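Local coordinates for 70 kDa protein (Xanthomonas sp., PDB 4B2N) that cleaves rubber (polyisoprene) processively as an oxygenase carrying two covalently bound c-type hemes, at residues Asp250-Ile255 / Pro430-Leu435. Sequence-based numbering, arbitrary orientation.
Sequences DAIGLI and PRRMRL. With HEC (heme c), chain C.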
loop_
_atom_site.group_PDB
_atom_site.type_symbol
_atom_site.label_atom_id
_atom_site.label_comp_id
_atom_site.label_asym_id
_atom_site.label_seq_id
_atom_site.Cartn_x
_atom_site.Cartn_y
_atom_site.Cartn_z
ATOM N N ASP A 250 -9.038 -1.421 -4.654
ATOM C CA ASP A 250 -9.174 -0.045 -5.152
ATOM C C ASP A 250 -8.878 0.983 -4.036
ATOM O O ASP A 250 -9.455 2.078 -4.035
ATOM C CB ASP A 250 -10.546 0.186 -5.778
ATOM C CG ASP A 250 -11.654 0.045 -4.788
ATOM O OD1 ASP A 250 -11.315 -0.084 -3.597
ATOM O OD2 ASP A 250 -12.873 0.109 -5.145
ATOM N N ALA A 251 -7.987 0.622 -3.101
ATOM C CA ALA A 251 -7.672 1.511 -1.962
ATOM C C ALA A 251 -7.341 2.922 -2.516
ATOM O O ALA A 251 -7.858 3.940 -2.034
ATOM C CB ALA A 251 -6.510 0.935 -1.075
ATOM N N ILE A 252 -6.411 2.998 -3.474
ATOM C CA ILE A 252 -5.984 4.288 -3.966
ATOM C C ILE A 252 -7.106 5.141 -4.633
ATOM O O ILE A 252 -6.968 6.364 -4.678
ATOM C CB ILE A 252 -4.755 4.125 -4.934
ATOM C CG1 ILE A 252 -3.924 5.407 -5.021
ATOM C CG2 ILE A 252 -5.208 3.705 -6.293
ATOM C CD1 ILE A 252 -3.406 5.853 -3.678
ATOM N N GLY A 253 -8.227 4.477 -5.024
ATOM C CA GLY A 253 -9.458 5.140 -5.571
ATOM C C GLY A 253 -9.953 6.141 -4.551
ATOM O O GLY A 253 -10.668 7.102 -4.901
ATOM N N LEU A 254 -9.529 5.977 -3.283
ATOM C CA LEU A 254 -10.010 6.914 -2.239
ATOM C C LEU A 254 -9.521 8.305 -2.562
ATOM O O LEU A 254 -10.223 9.251 -2.343
ATOM C CB LEU A 254 -9.431 6.617 -0.862
ATOM C CG LEU A 254 -10.227 6.967 0.430
ATOM C CD1 LEU A 254 -9.326 7.108 1.679
ATOM C CD2 LEU A 254 -11.316 8.010 0.416
ATOM N N ILE A 255 -8.293 8.395 -3.052
ATOM C CA ILE A 255 -7.710 9.683 -3.345
ATOM C C ILE A 255 -8.596 10.459 -4.322
ATOM O O ILE A 255 -8.762 11.651 -4.162
ATOM C CB ILE A 255 -6.261 9.538 -3.943
ATOM C CG1 ILE A 255 -5.350 8.854 -2.937
ATOM C CG2 ILE A 255 -5.705 10.920 -4.447
ATOM C CD1 ILE A 255 -5.142 9.613 -1.641
ATOM N N PRO A 430 -0.615 -0.033 -17.157
ATOM C CA PRO A 430 -0.610 1.431 -16.994
ATOM C C PRO A 430 -1.833 2.026 -16.327
ATOM O O PRO A 430 -1.878 3.238 -16.221
ATOM C CB PRO A 430 -0.608 1.931 -18.427
ATOM C CG PRO A 430 -1.405 0.878 -19.155
ATOM C CD PRO A 430 -1.049 -0.444 -18.520
ATOM N N ARG A 431 -2.825 1.252 -15.880
ATOM C CA ARG A 431 -4.074 1.908 -15.437
ATOM C C ARG A 431 -3.784 2.749 -14.202
ATOM O O ARG A 431 -4.358 3.842 -14.047
ATOM C CB ARG A 431 -5.197 0.949 -15.030
ATOM C CG ARG A 431 -5.686 -0.004 -16.118
ATOM C CD ARG A 431 -6.134 0.809 -17.345
ATOM N NE ARG A 431 -6.771 -0.073 -18.325
ATOM C CZ ARG A 431 -7.432 0.327 -19.411
ATOM N NH1 ARG A 431 -7.574 1.624 -19.668
ATOM N NH2 ARG A 431 -7.970 -0.598 -20.227
ATOM N N ARG A 432 -2.925 2.231 -13.314
ATOM C CA ARG A 432 -2.709 2.915 -12.053
ATOM C C ARG A 432 -2.049 4.306 -12.294
ATOM O O ARG A 432 -2.352 5.267 -11.632
ATOM C CB ARG A 432 -1.770 2.067 -11.165
ATOM C CG ARG A 432 -1.137 2.810 -9.960
ATOM C CD ARG A 432 -2.248 3.373 -9.030
ATOM N NE ARG A 432 -1.609 4.029 -7.900
ATOM C CZ ARG A 432 -1.086 5.258 -7.953
ATOM N NH1 ARG A 432 -1.261 6.016 -9.054
ATOM N NH2 ARG A 432 -0.457 5.773 -6.893
ATOM N N MET A 433 -1.113 4.397 -13.230
ATOM C CA MET A 433 -0.436 5.663 -13.415
ATOM C C MET A 433 -1.345 6.812 -13.936
ATOM O O MET A 433 -0.943 7.989 -13.896
ATOM C CB MET A 433 0.855 5.504 -14.241
ATOM C CG MET A 433 0.620 5.426 -15.717
ATOM S SD MET A 433 2.270 5.876 -16.191
ATOM C CE MET A 433 2.231 7.665 -16.149
ATOM N N ARG A 434 -2.575 6.502 -14.317
ATOM C CA ARG A 434 -3.567 7.521 -14.678
ATOM C C ARG A 434 -4.396 8.092 -13.518
ATOM O O ARG A 434 -5.213 9.004 -13.703
ATOM C CB ARG A 434 -4.538 6.950 -15.738
ATOM C CG ARG A 434 -3.881 5.966 -16.718
ATOM C CD ARG A 434 -3.162 6.679 -17.833
ATOM N NE ARG A 434 -2.465 5.840 -18.835
ATOM C CZ ARG A 434 -2.990 4.857 -19.579
ATOM N NH1 ARG A 434 -4.239 4.427 -19.412
ATOM N NH2 ARG A 434 -2.215 4.241 -20.473
ATOM N N LEU A 435 -4.237 7.540 -12.329
ATOM C CA LEU A 435 -5.020 8.019 -11.215
ATOM C C LEU A 435 -5.053 9.566 -11.114
ATOM O O LEU A 435 -6.135 10.165 -11.025
ATOM C CB LEU A 435 -4.517 7.407 -9.907
ATOM C CG LEU A 435 -5.089 7.999 -8.617
ATOM C CD1 LEU A 435 -6.434 7.401 -8.278
ATOM C CD2 LEU A 435 -4.075 7.809 -7.502
HETATM FE FE HEC C . -2.116 1.917 2.740
HETATM C CHA HEC C . 0.058 2.957 0.217
HETATM C CHB HEC C . -0.198 3.653 5.120
HETATM C CHC HEC C . -4.604 1.530 5.205
HETATM C CHD HEC C . -3.637 -0.237 0.651
HETATM N NA HEC C . -0.530 3.044 2.712
HETATM C C1A HEC C . 0.357 3.242 1.611
HETATM C C2A HEC C . 1.618 3.862 1.990
HETATM C C3A HEC C . 1.580 4.089 3.396
HETATM C C4A HEC C . 0.273 3.556 3.802
HETATM C CMA HEC C . 2.682 4.660 4.267
HETATM C CAA HEC C . 2.827 4.238 1.095
HETATM C CBA HEC C . 3.607 2.941 0.868
HETATM C CGA HEC C . 4.727 3.106 -0.143
HETATM O O1A HEC C . 4.552 3.717 -1.253
HETATM O O2A HEC C . 5.769 2.526 0.176
HETATM N NB HEC C . -2.368 2.565 4.665
HETATM C C1B HEC C . -1.494 3.149 5.493
HETATM C C2B HEC C . -1.968 3.405 6.845
HETATM C C3B HEC C . -3.248 2.809 6.864
HETATM C C4B HEC C . -3.381 2.261 5.519
HETATM C CMB HEC C . -1.160 4.132 7.843
HETATM C CAB HEC C . -4.285 2.782 7.955
HETATM C CBB HEC C . -4.786 4.057 8.333
HETATM N NC HEC C . -3.785 0.877 2.991
HETATM C C1C HEC C . -4.750 0.785 3.978
HETATM C C2C HEC C . -5.816 -0.203 3.676
HETATM C C3C HEC C . -5.510 -0.679 2.310
HETATM C C4C HEC C . -4.278 0.009 1.930
HETATM C CMC HEC C . -6.982 -0.505 4.612
HETATM C CAC HEC C . -6.269 -1.650 1.458
HETATM C CBC HEC C . -7.665 -1.563 1.459
HETATM N ND HEC C . -1.834 1.475 0.772
HETATM C C1D HEC C . -2.555 0.578 0.102
HETATM C C2D HEC C . -2.154 0.419 -1.259
HETATM C C3D HEC C . -1.087 1.362 -1.381
HETATM C C4D HEC C . -0.982 1.983 -0.066
HETATM C CMD HEC C . -2.659 -0.473 -2.335
HETATM C CAD HEC C . -0.397 1.679 -2.661
HETATM C CBD HEC C . -1.472 2.646 -3.294
HETATM C CGD HEC C . -1.046 3.024 -4.694
HETATM O O1D HEC C . -1.588 2.489 -5.694
HETATM O O2D HEC C . -0.056 3.826 -4.778
#
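The side chain of R432 leaves the backbone with CG anti to N (chi1 164°) and then bends at chi2, carrying its guanidinium to a propionate of heme c; I252, with CG1 likewise anti to N (chi1 -157°), spreads its branches beside the same carboxylate. The arginine grips this group with two nearly straight hydrogen bonds, NE to O1D at 2.7 Å and NH2 to O2D at 2.9 Å, so that the carboxylate lies at the guanidinium edge and is held against rotation. Arginine suits the place because its flat guanidinium offers two N-H groups along one edge, matching the two carboxylate oxygens. Over one guanidinium face lies I252, crossing the arginine at about a right angle, with CG1 3.9 Å from NE. L435 CD2 lies above the same face, offset toward its rim, and packs tightly on I252 CG1 at 3.5 Å. CG1 of the branched isoleucine also touches the propionate, while CD1 lies beside it, 3.8 Å from CBD. The small A251 lets the porphyrin edge come close, its CB 3.6 Å from CHD. NH1 of R432 forms a salt bridge with D303, and T286, F301 and W302 also hydrogen-bond the heme. The 430-435 loop thus meets the turn 250-253 both directly, through I252, and through the shared propionate. The arginine's charge probably favours the ionised propionate, and the apolar carbons alongside should strengthen the attraction.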